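Local coordinates for Tni2 (Pseudomonas fluorescens, PDB 6B12), which is probably an immunity protein that binds and neutralises a partner toxin of the same bacterium, at residues R7-E10 with D11-I15; E17-T20 with V21-I25; A56-V59 with P60-H64; N70-T74 with G75-T79. All coordinates share one frame; numbering follows the deposited sequence.

All four contacts are local turns or caps of a mostly beta protein, and none lies wholly in its core. Contacts 1, 3 and 4 close beta hairpins, whereas contact 2 starts a short helix. Contacts 3 and 4 belong to the same four-stranded sheet but sit on opposite sides of the chain's centre. Contact 3 is a surface turn, while the others mix buried and exposed residues and also meet the chain of another protein. Contacts 1, 3 and 4 each hold an Asx turn, made by Asp-11, Asp-61 and Asp-72 and joined in contact 1 by a salt bridge; contact 2 relies on a capping box. Ile-15 packs on Met-24, and Glu-17 lies against Arg-62.

Contact 1: residues R7-E10 with D11-I15; sequences RIRE and DGKVI
Arg-9 and Asp-11 clasp each other across the tip of a beta hairpin, where a type I turn from Arg-9 to Gly-12 is followed by a G1 beta bulge. The grip is side-on: NE of Arg-9 donates to OD1 of Asp-11 (3.0 Å) and NH2 of Arg-9 to OD2 of Asp-11 (2.8 Å), both oxygens lying close to the guanidinium plane. Arg-9 bends at chi3 (42°) to bring the group back over the turn; its NH1 binds Ser-30 O, so the buried charge is well provided for. Gly-12 N closes the turn on Arg-9 O at 2.8 Å, and Arg-9 N reaches Lys-13 O at 2.9 Å. Gly-12 has a positive phi of 95°, which suits glycine because a side chain there would press on the preceding carbonyl.

The face bearing Arg-7 and Ile-15 is the tighter one. CG2 of Ile-15 lies over one face of the Arg-7 guanidinium, 3.4 Å from NH2 of Arg-7, while Arg-7 NH1 bonds to a polar side chain of the other protein's chain. Ile-15 also packs on Met-24. Ile-8 and Val-14, on the other face, meet more loosely, and Glu-10, whose OE1 forms a salt bridge with Arg-33, and Lys-13 lie on the exposed side. Asp-11 OD1 also takes the Lys-13 N-H (3.1 Å), from the face of the carboxylate opposite to Arg-9 NE.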
ATOM      1  N   ARG C   7      -7.501   8.362 -14.060  1.00 15.02           N
ATOM      2  CA  ARG C   7      -7.123   9.067 -12.845  1.00 15.60           C
ATOM      3  C   ARG C   7      -6.265  10.255 -13.247  1.00 20.78           C
ATOM      4  O   ARG C   7      -5.322  10.100 -14.020  1.00 18.93           O
ATOM      5  CB  ARG C   7      -6.364   8.136 -11.907  1.00 14.95           C
ATOM      6  CG  ARG C   7      -7.276   7.166 -11.186  1.00 16.63           C
ATOM      7  CD  ARG C   7      -6.473   5.983 -10.715  1.00 17.51           C
ATOM      8  NE  ARG C   7      -6.110   5.126 -11.839  1.00 16.25           N
ATOM      9  CZ  ARG C   7      -5.037   4.341 -11.878  1.00 19.83           C
ATOM     10  NH1 ARG C   7      -4.192   4.310 -10.862  1.00 20.38           N
ATOM     11  NH2 ARG C   7      -4.812   3.560 -12.938  1.00 18.68           N
ATOM     12  N   ILE C   8      -6.603  11.436 -12.753  1.00 15.69           N
ATOM     13  CA  ILE C   8      -5.958  12.663 -13.201  1.00 14.57           C
ATOM     14  C   ILE C   8      -5.103  13.174 -12.045  1.00 15.85           C
ATOM     15  O   ILE C   8      -5.610  13.433 -10.949  1.00 15.84           O
ATOM     16  CB  ILE C   8      -6.966  13.720 -13.672  1.00 17.90           C
ATOM     17  CG1 ILE C   8      -7.794  13.202 -14.883  1.00 22.75           C
ATOM     18  CG2 ILE C   8      -6.232  14.949 -14.172  1.00 19.26           C
ATOM     19  CD1 ILE C   8      -9.087  12.568 -14.471  1.00 30.30           C
ATOM     20  N   ARG C   9      -3.807  13.258 -12.278  1.00 16.20           N
ATOM     21  CA  ARG C   9      -2.885  13.758 -11.258  1.00 15.79           C
ATOM     22  C   ARG C   9      -3.035  15.270 -11.073  1.00 15.66           C
ATOM     23  O   ARG C   9      -3.542  15.983 -11.936  1.00 17.16           O
ATOM     24  CB  ARG C   9      -1.447  13.431 -11.656  1.00 16.70           C
ATOM     25  CG  ARG C   9      -1.140  11.941 -11.634  1.00 17.65           C
ATOM     26  CD  ARG C   9       0.049  11.577 -12.549  1.00 18.52           C
ATOM     27  NE  ARG C   9       1.185  12.502 -12.503  1.00 21.32           N
ATOM     28  CZ  ARG C   9       2.395  12.195 -12.023  1.00 23.65           C
ATOM     29  NH1 ARG C   9       2.630  10.996 -11.500  1.00 20.82           N
ATOM     30  NH2 ARG C   9       3.382  13.091 -12.054  1.00 20.65           N
ATOM     31  N   GLU C  10      -2.570  15.763  -9.914  1.00 16.67           N
ATOM     32  CA  GLU C  10      -2.605  17.202  -9.687  1.00 15.97           C
ATOM     33  C   GLU C  10      -1.875  17.960 -10.793  1.00 17.87           C
ATOM     34  O   GLU C  10      -2.213  19.117 -11.081  1.00 22.54           O
ATOM     35  CB  GLU C  10      -1.986  17.532  -8.327  1.00 16.24           C
ATOM     36  CG  GLU C  10      -2.042  19.012  -7.952  1.00 22.64           C
ATOM     37  CD  GLU C  10      -1.307  19.288  -6.642  1.00 26.50           C
ATOM     38  OE1 GLU C  10      -1.981  19.492  -5.611  1.00 23.39           O
ATOM     39  OE2 GLU C  10      -0.058  19.262  -6.655  1.00 29.05           O
ATOM     40  N   ASP C  11      -0.861  17.348 -11.418  1.00 17.52           N
ATOM     41  CA  ASP C  11      -0.150  18.034 -12.487  1.00 18.47           C
ATOM     42  C   ASP C  11      -0.796  17.848 -13.856  1.00 18.39           C
ATOM     43  O   ASP C  11      -0.238  18.319 -14.850  1.00 19.25           O
ATOM     44  CB  ASP C  11       1.332  17.598 -12.553  1.00 22.39           C
ATOM     45  CG  ASP C  11       1.523  16.112 -12.872  1.00 24.72           C
ATOM     46  OD1 ASP C  11       0.540  15.383 -13.154  1.00 19.82           O
ATOM     47  OD2 ASP C  11       2.694  15.661 -12.822  1.00 23.17           O
ATOM     48  N   GLY C  12      -1.943  17.181 -13.932  1.00 17.94           N
ATOM     49  CA  GLY C  12      -2.678  17.059 -15.185  1.00 23.41           C
ATOM     50  C   GLY C  12      -2.387  15.797 -15.969  1.00 24.06           C
ATOM     51  O   GLY C  12      -3.136  15.473 -16.906  1.00 22.73           O
ATOM     52  N   LYS C  13      -1.317  15.088 -15.630  1.00 20.35           N
ATOM     53  CA  LYS C  13      -1.017  13.839 -16.311  1.00 19.74           C
ATOM     54  C   LYS C  13      -2.109  12.820 -15.993  1.00 23.47           C
ATOM     55  O   LYS C  13      -2.658  12.794 -14.887  1.00 18.04           O
ATOM     56  CB  LYS C  13       0.358  13.325 -15.882  1.00 25.10           C
ATOM     57  CG  LYS C  13       1.528  14.258 -16.251  1.00 23.94           C
ATOM     58  CD  LYS C  13       1.535  14.553 -17.726  1.00 37.87           C
ATOM     59  CE  LYS C  13       2.765  15.356 -18.145  1.00 43.96           C
ATOM     60  NZ  LYS C  13       2.815  15.480 -19.636  1.00 42.30           N
ATOM     61  N   VAL C  14      -2.451  11.995 -16.975  1.00 21.02           N
ATOM     62  CA  VAL C  14      -3.590  11.092 -16.869  1.00 17.62           C
ATOM     63  C   VAL C  14      -3.077   9.663 -16.811  1.00 18.94           C
ATOM     64  O   VAL C  14      -2.318   9.230 -17.689  1.00 20.19           O
ATOM     65  CB  VAL C  14      -4.567  11.276 -18.046  1.00 23.84           C
ATOM     66  CG1 VAL C  14      -5.720  10.271 -17.932  1.00 21.83           C
ATOM     67  CG2 VAL C  14      -5.098  12.710 -18.072  1.00 21.00           C
ATOM     68  N   ILE C  15      -3.500   8.935 -15.786  1.00 17.80           N
ATOM     69  CA  ILE C  15      -3.160   7.528 -15.625  1.00 18.28           C
ATOM     70  C   ILE C  15      -4.294   6.718 -16.230  1.00 18.28           C
ATOM     71  O   ILE C  15      -5.421   6.773 -15.734  1.00 17.41           O
ATOM     72  CB  ILE C  15      -2.971   7.158 -14.148  1.00 17.87           C
ATOM     73  CG1 ILE C  15      -2.039   8.160 -13.444  1.00 17.78           C
ATOM     74  CG2 ILE C  15      -2.415   5.732 -14.031  1.00 18.77           C
ATOM     75  CD1 ILE C  15      -2.018   7.959 -11.924  1.00 17.31           C
TER
HETATM   76  O   HOH W   1      -7.056   4.935 -14.524  1.00 19.06           O

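Contact 2: residues E17-T20 with V21-I25; sequences ENMT and VDQMI
With chi1 of 67°, Thr-20 sets OG1 between its own N and carbonyl carbon, facing the first turn of helix 21-26, while Gln-23 starts at chi1 -72° and then runs extended, carrying its amide back past the helix start. The two side chains thereby trade bonds with each other's backbone in a capping box. OG1 of Thr-20, the N-cap residue, accepts from Gln-23 N at 3.1 Å; in return Thr-20 N donates to OE1 of Gln-23 at 2.9 Å, coming from above the plane of that amide. Threonine suits the N-cap because its short hydroxyl reaches a helical N-H, and glutamine is long enough to return the bond. The regular helical bonding begins at once, with Met-24 N on Thr-20 O at 3.1 Å.

Beside this polar pair the two selenomethionines meet at about a right angle, SE of Met-19 lying 3.8 Å from CG of Met-24. Both also touch Trp-29, and Met-24 packs on an apolar side chain of the other protein's chain. The chemistry implies a helix start fixed by reciprocal hydrogen bonds: the Gln-23 N-H, too near the helix start for an i-4 helical carbonyl, is taken up by Thr-20 OG1, and Thr-20 N by Gln-23 OE1.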
ATOM      1  N   GLU C  17      -6.249   3.103 -17.200  1.00 20.01           N
ATOM      2  CA  GLU C  17      -6.483   1.943 -16.350  1.00 20.07           C
ATOM      3  C   GLU C  17      -5.428   0.882 -16.654  1.00 27.93           C
ATOM      4  O   GLU C  17      -5.091   0.634 -17.813  1.00 37.85           O
ATOM      5  CB  GLU C  17      -7.899   1.379 -16.547  1.00 22.22           C
ATOM      6  CG  GLU C  17      -8.225   0.376 -15.469  1.00 22.95           C
ATOM      7  CD  GLU C  17      -9.691  -0.070 -15.462  1.00 29.82           C
ATOM      8  OE1 GLU C  17     -10.465   0.256 -16.402  1.00 25.57           O
ATOM      9  OE2 GLU C  17     -10.046  -0.764 -14.497  1.00 32.65           O
ATOM     10  N   ASN C  18      -4.859   0.304 -15.599  1.00 34.51           N
ATOM     11  CA  ASN C  18      -3.803  -0.707 -15.713  1.00 42.14           C
ATOM     12  C   ASN C  18      -2.536  -0.173 -16.394  1.00 41.49           C
ATOM     13  O   ASN C  18      -1.721  -0.950 -16.912  1.00 35.55           O
ATOM     14  CB  ASN C  18      -4.312  -1.964 -16.435  1.00 50.48           C
ATOM     15  CG  ASN C  18      -5.571  -2.529 -15.802  1.00 49.31           C
ATOM     16  OD1 ASN C  18      -5.746  -2.492 -14.577  1.00 52.14           O
ATOM     17  ND2 ASN C  18      -6.462  -3.048 -16.635  1.00 50.10           N
HETATM   18  N   MSE C  19      -2.337   1.142 -16.409  1.00 37.82           N
HETATM   19  CA  MSE C  19      -1.018   1.683 -16.707  1.00 28.11           C
HETATM   20  C   MSE C  19      -0.126   1.246 -15.553  1.00 26.24           C
HETATM   21  O   MSE C  19      -0.533   1.336 -14.404  1.00 30.97           O
HETATM   22  CB  MSE C  19      -1.056   3.206 -16.845  1.00 26.75           C
HETATM   23  CG  MSE C  19       0.311   3.856 -16.965  1.00 26.98           C
HETATM   24 SE   MSE C  19       0.218   5.800 -17.034  0.77 31.85          SE
HETATM   25  CE  MSE C  19      -0.603   5.973 -18.805  1.00 34.99           C
ATOM     26  N   THR C  20       1.067   0.737 -15.838  1.00 25.18           N
ATOM     27  CA  THR C  20       1.902   0.220 -14.760  1.00 27.96           C
ATOM     28  C   THR C  20       2.823   1.297 -14.189  1.00 30.30           C
ATOM     29  O   THR C  20       3.079   2.333 -14.808  1.00 24.62           O
ATOM     30  CB  THR C  20       2.745  -0.954 -15.244  1.00 29.18           C
ATOM     31  OG1 THR C  20       3.691  -0.483 -16.208  1.00 28.44           O
ATOM     32  CG2 THR C  20       1.863  -2.030 -15.872  1.00 32.97           C
ATOM     33  N   VAL C  21       3.329   1.025 -12.980  1.00 24.90           N
ATOM     34  CA  VAL C  21       4.344   1.889 -12.382  1.00 24.79           C
ATOM     35  C   VAL C  21       5.534   2.057 -13.316  1.00 25.96           C
ATOM     36  O   VAL C  21       6.063   3.161 -13.470  1.00 26.19           O
ATOM     37  CB  VAL C  21       4.765   1.325 -11.010  1.00 26.55           C
ATOM     38  CG1 VAL C  21       6.067   1.964 -10.520  1.00 28.18           C
ATOM     39  CG2 VAL C  21       3.622   1.535 -10.027  1.00 23.70           C
ATOM     40  N   ASP C  22       5.964   0.972 -13.970  1.00 27.33           N
ATOM     41  CA  ASP C  22       7.136   1.070 -14.840  1.00 28.59           C
ATOM     42  C   ASP C  22       6.861   1.956 -16.047  1.00 34.22           C
ATOM     43  O   ASP C  22       7.754   2.669 -16.520  1.00 28.86           O
ATOM     44  CB  ASP C  22       7.583  -0.317 -15.288  1.00 30.24           C
ATOM     45  CG  ASP C  22       8.148  -1.142 -14.141  1.00 45.73           C
ATOM     46  OD1 ASP C  22       8.681  -0.536 -13.186  1.00 41.81           O
ATOM     47  OD2 ASP C  22       8.045  -2.385 -14.193  1.00 42.57           O
ATOM     48  N   GLN C  23       5.634   1.915 -16.566  1.00 29.97           N
ATOM     49  CA  GLN C  23       5.280   2.796 -17.673  1.00 29.34           C
ATOM     50  C   GLN C  23       5.319   4.257 -17.240  1.00 33.40           C
ATOM     51  O   GLN C  23       5.786   5.124 -17.988  1.00 30.82           O
ATOM     52  CB  GLN C  23       3.904   2.397 -18.220  1.00 27.01           C
ATOM     53  CG  GLN C  23       3.971   1.075 -18.992  1.00 28.49           C
ATOM     54  CD  GLN C  23       2.615   0.470 -19.323  1.00 34.55           C
ATOM     55  OE1 GLN C  23       1.600   0.796 -18.713  1.00 31.76           O
ATOM     56  NE2 GLN C  23       2.605  -0.438 -20.297  1.00 41.82           N
HETATM   57  N   MSE C  24       4.858   4.549 -16.029  1.00 26.07           N
HETATM   58  CA  MSE C  24       4.898   5.911 -15.528  1.00 24.80           C
HETATM   59  C   MSE C  24       6.328   6.407 -15.392  1.00 31.25           C
HETATM   60  O   MSE C  24       6.639   7.536 -15.770  1.00 35.69           O
HETATM   61  CB  MSE C  24       4.190   6.005 -14.173  1.00 27.28           C
HETATM   62  CG  MSE C  24       2.732   5.614 -14.228  1.00 22.26           C
HETATM   63 SE   MSE C  24       2.010   5.605 -12.392  1.00 37.39          SE
HETATM   64  CE  MSE C  24       1.492   7.464 -12.228  1.00 34.43           C
ATOM     65  N   ILE C  25       7.194   5.560 -14.832  1.00 28.61           N
ATOM     66  CA  ILE C  25       8.592   5.942 -14.671  1.00 36.81           C
ATOM     67  C   ILE C  25       9.241   6.165 -16.031  1.00 38.02           C
ATOM     68  O   ILE C  25       9.973   7.143 -16.231  1.00 39.67           O
ATOM     69  CB  ILE C  25       9.337   4.880 -13.841  1.00 35.20           C
ATOM     70  CG1 ILE C  25       8.817   4.882 -12.397  1.00 29.85           C
ATOM     71  CG2 ILE C  25      10.846   5.096 -13.905  1.00 36.37           C
ATOM     72  CD1 ILE C  25       9.074   3.604 -11.669  1.00 31.47           C
TER

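Contact 3: residues A56-V59 with P60-H64; sequences AIVV and PDRQH
The carbonyl O of Val-59 takes the N-H of Arg-62 at 2.8 Å, closing a type I turn in which Pro-60 and Asp-61 hold the two middle places. Proline suits the first of these, since its ring fixes a phi near the value the turn needs; its CD lies tightly against CG1 of Val-59, at 3.4 Å. The neck of the loop is drawn together by Val-59 N, which donates to His-64 O at 2.9 Å, and there CG2 of Val-59 packs against CB of His-64.

Asp-61 organises the polar side. Its chi1 of 65° turns the carboxylate toward the following backbone, where OD1 accepts from Gln-63 N at 2.9 Å, an Asx turn, and also receives a weak bond from His-64 N. OD2 of Asp-61 is met on its syn side by ND1 of His-64, 2.8 Å away, with the carboxylate at the edge of the imidazole ring.

Arg-62 bends at chi2 and chi3 and folds back over the strand, so that CG1 of Val-58 lies over one face of its guanidinium, 3.4 Å from NH1 of Arg-62. Glu-17 pairs with this guanidinium at a doubtfully short modelled distance, and NH2 bonds to Ile-2 O. A proline-aspartate type I turn reinforced by an Asx turn here forms the short loop of a beta hairpin, joining neighbouring antiparallel strands 54-58 and 64-70.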
ATOM      1  N   ALA C  56      -7.943   5.462  -6.220  1.00 12.87           N
ATOM      2  CA  ALA C  56      -9.164   4.865  -6.768  1.00 13.56           C
ATOM      3  C   ALA C  56      -8.825   3.613  -7.552  1.00 12.62           C
ATOM      4  O   ALA C  56      -7.844   3.596  -8.308  1.00 16.09           O
ATOM      5  CB  ALA C  56      -9.907   5.842  -7.710  1.00 12.82           C
ATOM      6  N   ILE C  57      -9.640   2.568  -7.378  1.00 13.55           N
ATOM      7  CA  ILE C  57      -9.550   1.373  -8.210  1.00 12.77           C
ATOM      8  C   ILE C  57     -10.947   1.025  -8.696  1.00 14.85           C
ATOM      9  O   ILE C  57     -11.955   1.387  -8.083  1.00 14.15           O
ATOM     10  CB  ILE C  57      -8.933   0.152  -7.479  1.00 14.84           C
ATOM     11  CG1 ILE C  57      -9.731  -0.165  -6.210  1.00 16.46           C
ATOM     12  CG2 ILE C  57      -7.443   0.400  -7.166  1.00 20.27           C
ATOM     13  CD1 ILE C  57      -9.549  -1.593  -5.709  1.00 27.22           C
ATOM     14  N   VAL C  58     -11.006   0.356  -9.827  1.00 12.51           N
ATOM     15  CA  VAL C  58     -12.256  -0.253 -10.264  1.00 12.90           C
ATOM     16  C   VAL C  58     -12.297  -1.668  -9.696  1.00 12.00           C
ATOM     17  O   VAL C  58     -11.373  -2.456  -9.911  1.00 15.80           O
ATOM     18  CB  VAL C  58     -12.368  -0.258 -11.794  1.00 14.95           C
ATOM     19  CG1 VAL C  58     -13.609  -1.027 -12.222  1.00 16.16           C
ATOM     20  CG2 VAL C  58     -12.401   1.202 -12.341  1.00 15.89           C
ATOM     21  N   VAL C  59     -13.339  -1.973  -8.932  1.00 14.44           N
ATOM     22  CA  VAL C  59     -13.498  -3.330  -8.398  1.00 14.70           C
ATOM     23  C   VAL C  59     -13.651  -4.287  -9.573  1.00 14.97           C
ATOM     24  O   VAL C  59     -14.213  -3.894 -10.613  1.00 15.46           O
ATOM     25  CB  VAL C  59     -14.719  -3.371  -7.461  1.00 16.06           C
ATOM     26  CG1 VAL C  59     -14.953  -4.766  -6.864  1.00 15.05           C
ATOM     27  CG2 VAL C  59     -14.553  -2.299  -6.338  1.00 12.54           C
ATOM     28  N   PRO C  60     -13.127  -5.519  -9.521  1.00 19.19           N
ATOM     29  CA  PRO C  60     -13.140  -6.351 -10.736  1.00 17.62           C
ATOM     30  C   PRO C  60     -14.531  -6.703 -11.249  1.00 18.14           C
ATOM     31  O   PRO C  60     -14.630  -7.124 -12.413  1.00 18.72           O
ATOM     32  CB  PRO C  60     -12.343  -7.595 -10.320  1.00 17.06           C
ATOM     33  CG  PRO C  60     -11.387  -7.039  -9.269  1.00 19.07           C
ATOM     34  CD  PRO C  60     -12.258  -6.095  -8.488  1.00 16.55           C
ATOM     35  N   ASP C  61     -15.599  -6.449 -10.486  1.00 16.68           N
ATOM     36  CA  ASP C  61     -16.943  -6.629 -11.024  1.00 19.30           C
ATOM     37  C   ASP C  61     -17.333  -5.534 -12.020  1.00 18.36           C
ATOM     38  O   ASP C  61     -18.400  -5.634 -12.626  1.00 17.47           O
ATOM     39  CB  ASP C  61     -17.979  -6.738  -9.880  1.00 14.91           C
ATOM     40  CG  ASP C  61     -18.113  -5.465  -9.041  1.00 15.32           C
ATOM     41  OD1 ASP C  61     -17.626  -4.393  -9.438  1.00 15.71           O
ATOM     42  OD2 ASP C  61     -18.715  -5.556  -7.953  1.00 17.51           O
ATOM     43  N   ARG C  62     -16.473  -4.524 -12.198  1.00 14.51           N
ATOM     44  CA  ARG C  62     -16.676  -3.410 -13.133  1.00 15.05           C
ATOM     45  C   ARG C  62     -17.977  -2.667 -12.876  1.00 18.05           C
ATOM     46  O   ARG C  62     -18.540  -2.046 -13.787  1.00 16.17           O
ATOM     47  CB  ARG C  62     -16.616  -3.860 -14.594  1.00 15.58           C
ATOM     48  CG  ARG C  62     -15.408  -4.681 -14.951  1.00 22.51           C
ATOM     49  CD  ARG C  62     -14.139  -3.937 -14.756  1.00 30.39           C
ATOM     50  NE  ARG C  62     -14.058  -2.737 -15.596  1.00 33.05           N
ATOM     51  CZ  ARG C  62     -12.993  -1.944 -15.625  1.00 30.26           C
ATOM     52  NH1 ARG C  62     -11.935  -2.246 -14.877  1.00 26.84           N
ATOM     53  NH2 ARG C  62     -12.985  -0.849 -16.387  1.00 24.47           N
ATOM     54  N   GLN C  63     -18.462  -2.676 -11.632  1.00 13.58           N
ATOM     55  CA  GLN C  63     -19.668  -1.907 -11.344  1.00 14.11           C
ATOM     56  C   GLN C  63     -19.592  -1.251  -9.977  1.00 17.08           C
ATOM     57  O   GLN C  63     -20.604  -0.719  -9.491  1.00 14.49           O
ATOM     58  CB  GLN C  63     -20.919  -2.797 -11.479  1.00 19.29           C
ATOM     59  CG  GLN C  63     -20.931  -4.088 -10.640  1.00 14.93           C
ATOM     60  CD  GLN C  63     -21.896  -5.087 -11.259  1.00 16.67           C
ATOM     61  OE1 GLN C  63     -23.112  -4.991 -11.068  1.00 18.70           O
ATOM     62  NE2 GLN C  63     -21.364  -6.017 -12.028  1.00 16.18           N
ATOM     63  N   HIS C  64     -18.422  -1.277  -9.357  1.00 14.50           N
ATOM     64  CA  HIS C  64     -18.127  -0.477  -8.184  1.00 15.12           C
ATOM     65  C   HIS C  64     -16.730   0.085  -8.319  1.00 14.18           C
ATOM     66  O   HIS C  64     -15.857  -0.493  -8.980  1.00 14.39           O
ATOM     67  CB  HIS C  64     -18.221  -1.319  -6.900  1.00 13.65           C
ATOM     68  CG  HIS C  64     -19.572  -1.899  -6.671  1.00 13.31           C
ATOM     69  ND1 HIS C  64     -19.915  -3.175  -7.069  1.00 12.51           N
ATOM     70  CD2 HIS C  64     -20.671  -1.376  -6.080  1.00 13.96           C
ATOM     71  CE1 HIS C  64     -21.162  -3.418  -6.716  1.00 17.64           C
ATOM     72  NE2 HIS C  64     -21.651  -2.341  -6.127  1.00 15.63           N
TER
HETATM   73  O   HOH W   2     -10.813  -4.016 -12.218  1.00 35.31           O

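Contact 4: residues N70-T74 with G75-T79; sequences NDDDT and GVAAT
The hairpin loop between strands 64-70 and 78-84 closes where Asp-71 N donates to Ala-77 O at 2.8 Å, next to the non-hydrogen-bonded pair Asn-70 and Ala-78. Asp-71 also reaches across to the opposite strand with its side chain: chi1 of -70° carries the carboxylate to Thr-79, whose OG1 donates to the syn lone pair of Asp-71 OD2 at 2.7 Å. The side chain of Asn-70, on the same face as Ala-78, is held by Arg-52 O through ND2 and by a basic side chain of the other protein's chain through OD1.

Within the loop Asp-72 makes an Asx turn, OD1 of Asp-72 accepting from Thr-74 N at 2.9 Å, from above the carboxylate plane. The same oxygen takes the Thr-74 hydroxyl on its syn side, with OG1 of Thr-74 2.7 Å away. Having given its proton, this OG1 accepts from Val-76 N at 3.0 Å, and a small hydroxyl thus links both limbs of the loop. Gly-75 suits its place, since its positive phi of 81° would drive a side chain into the carbonyl of Thr-74. The methyl of Ala-77 rests on the carboxylate of Asp-72, its CB 3.5 Å from OD2 of Asp-72, and a water bridges Thr-74 OG1 to Ala-77 N.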
ATOM      1  N   ASN C  70      -8.536  11.190   0.810  1.00 17.55           N
ATOM      2  CA  ASN C  70      -7.690  11.857   1.804  1.00 14.55           C
ATOM      3  C   ASN C  70      -8.508  12.878   2.581  1.00 15.32           C
ATOM      4  O   ASN C  70      -9.234  13.684   1.991  1.00 17.99           O
ATOM      5  CB  ASN C  70      -6.497  12.549   1.143  1.00 18.56           C
ATOM      6  CG  ASN C  70      -5.456  11.572   0.670  1.00 17.87           C
ATOM      7  OD1 ASN C  70      -5.522  10.387   0.997  1.00 16.36           O
ATOM      8  ND2 ASN C  70      -4.486  12.056  -0.105  1.00 16.17           N
ATOM      9  N   ASP C  71      -8.364  12.870   3.920  1.00 16.52           N
ATOM     10  CA  ASP C  71      -9.179  13.730   4.778  1.00 18.20           C
ATOM     11  C   ASP C  71      -8.459  14.972   5.274  1.00 24.47           C
ATOM     12  O   ASP C  71      -9.095  15.826   5.901  1.00 25.86           O
ATOM     13  CB  ASP C  71      -9.703  12.940   5.987  1.00 19.78           C
ATOM     14  CG  ASP C  71     -10.758  11.894   5.584  1.00 20.36           C
ATOM     15  OD1 ASP C  71     -11.612  12.198   4.718  1.00 22.52           O
ATOM     16  OD2 ASP C  71     -10.738  10.775   6.138  1.00 21.62           O
ATOM     17  N   ASP C  72      -7.166  15.105   5.021  1.00 16.16           N
ATOM     18  CA  ASP C  72      -6.495  16.342   5.387  1.00 22.09           C
ATOM     19  C   ASP C  72      -5.349  16.578   4.406  1.00 21.81           C
ATOM     20  O   ASP C  72      -5.274  15.934   3.357  1.00 24.80           O
ATOM     21  CB  ASP C  72      -6.072  16.292   6.868  1.00 22.84           C
ATOM     22  CG  ASP C  72      -5.036  15.233   7.160  1.00 26.32           C
ATOM     23  OD1 ASP C  72      -4.373  14.735   6.240  1.00 22.40           O
ATOM     24  OD2 ASP C  72      -4.850  14.913   8.357  1.00 32.40           O
ATOM     25  N   ASP C  73      -4.437  17.494   4.763  1.00 25.84           N
ATOM     26  CA  ASP C  73      -3.384  17.905   3.847  1.00 33.03           C
ATOM     27  C   ASP C  73      -2.150  17.021   3.930  1.00 34.59           C
ATOM     28  O   ASP C  73      -1.150  17.316   3.262  1.00 36.02           O
ATOM     29  CB  ASP C  73      -2.996  19.374   4.089  1.00 32.87           C
ATOM     30  CG  ASP C  73      -2.318  19.607   5.439  1.00 49.07           C
ATOM     31  OD1 ASP C  73      -2.282  18.685   6.289  1.00 51.71           O
ATOM     32  OD2 ASP C  73      -1.823  20.740   5.659  1.00 52.96           O
ATOM     33  N   THR C  74      -2.205  15.938   4.706  1.00 31.45           N
ATOM     34  CA  THR C  74      -1.013  15.138   4.955  1.00 33.54           C
ATOM     35  C   THR C  74      -0.864  13.945   4.032  1.00 29.99           C
ATOM     36  O   THR C  74       0.246  13.416   3.922  1.00 27.35           O
ATOM     37  CB  THR C  74      -1.005  14.618   6.394  1.00 35.09           C
ATOM     38  OG1 THR C  74      -1.971  13.564   6.519  1.00 32.05           O
ATOM     39  CG2 THR C  74      -1.340  15.745   7.364  1.00 35.33           C
ATOM     40  N   GLY C  75      -1.947  13.482   3.391  1.00 25.71           N
ATOM     41  CA  GLY C  75      -1.920  12.241   2.638  1.00 22.18           C
ATOM     42  C   GLY C  75      -2.058  10.977   3.464  1.00 23.66           C
ATOM     43  O   GLY C  75      -2.096   9.888   2.890  1.00 22.39           O
ATOM     44  N   VAL C  76      -2.126  11.081   4.795  1.00 20.61           N
ATOM     45  CA  VAL C  76      -2.241   9.929   5.676  1.00 19.55           C
ATOM     46  C   VAL C  76      -3.701   9.672   6.033  1.00 19.85           C
ATOM     47  O   VAL C  76      -4.273   8.646   5.642  1.00 21.89           O
ATOM     48  CB  VAL C  76      -1.405  10.146   6.953  1.00 20.41           C
ATOM     49  CG1 VAL C  76      -1.627   8.993   7.942  1.00 24.56           C
ATOM     50  CG2 VAL C  76       0.068  10.291   6.596  1.00 29.37           C
ATOM     51  N   ALA C  77      -4.306  10.593   6.795  1.00 20.04           N
ATOM     52  CA  ALA C  77      -5.703  10.439   7.186  1.00 16.15           C
ATOM     53  C   ALA C  77      -6.565  10.234   5.949  1.00 16.08           C
ATOM     54  O   ALA C  77      -6.494  11.014   5.001  1.00 16.20           O
ATOM     55  CB  ALA C  77      -6.197  11.671   7.924  1.00 16.44           C
ATOM     56  N   ALA C  78      -7.409   9.212   5.985  1.00 16.37           N
ATOM     57  CA  ALA C  78      -8.196   8.895   4.802  1.00 15.88           C
ATOM     58  C   ALA C  78      -9.377   8.032   5.214  1.00 19.63           C
ATOM     59  O   ALA C  78      -9.345   7.363   6.253  1.00 18.99           O
ATOM     60  CB  ALA C  78      -7.343   8.184   3.752  1.00 20.00           C
ATOM     61  N   THR C  79     -10.416   8.036   4.367  1.00 14.91           N
ATOM     62  CA  THR C  79     -11.607   7.218   4.571  1.00 12.91           C
ATOM     63  C   THR C  79     -11.862   6.412   3.299  1.00 14.17           C
ATOM     64  O   THR C  79     -11.746   6.946   2.196  1.00 16.01           O
ATOM     65  CB  THR C  79     -12.831   8.094   4.892  1.00 17.87           C
ATOM     66  OG1 THR C  79     -12.583   8.856   6.089  1.00 20.76           O
ATOM     67  CG2 THR C  79     -14.068   7.239   5.098  1.00 19.94           C
TER
HETATM   68  O   HOH W   3      -4.796  12.969   4.130  1.00 20.79           O
HETATM   69  O   HOH W   4      -3.079  12.386   8.956  1.00 28.67           O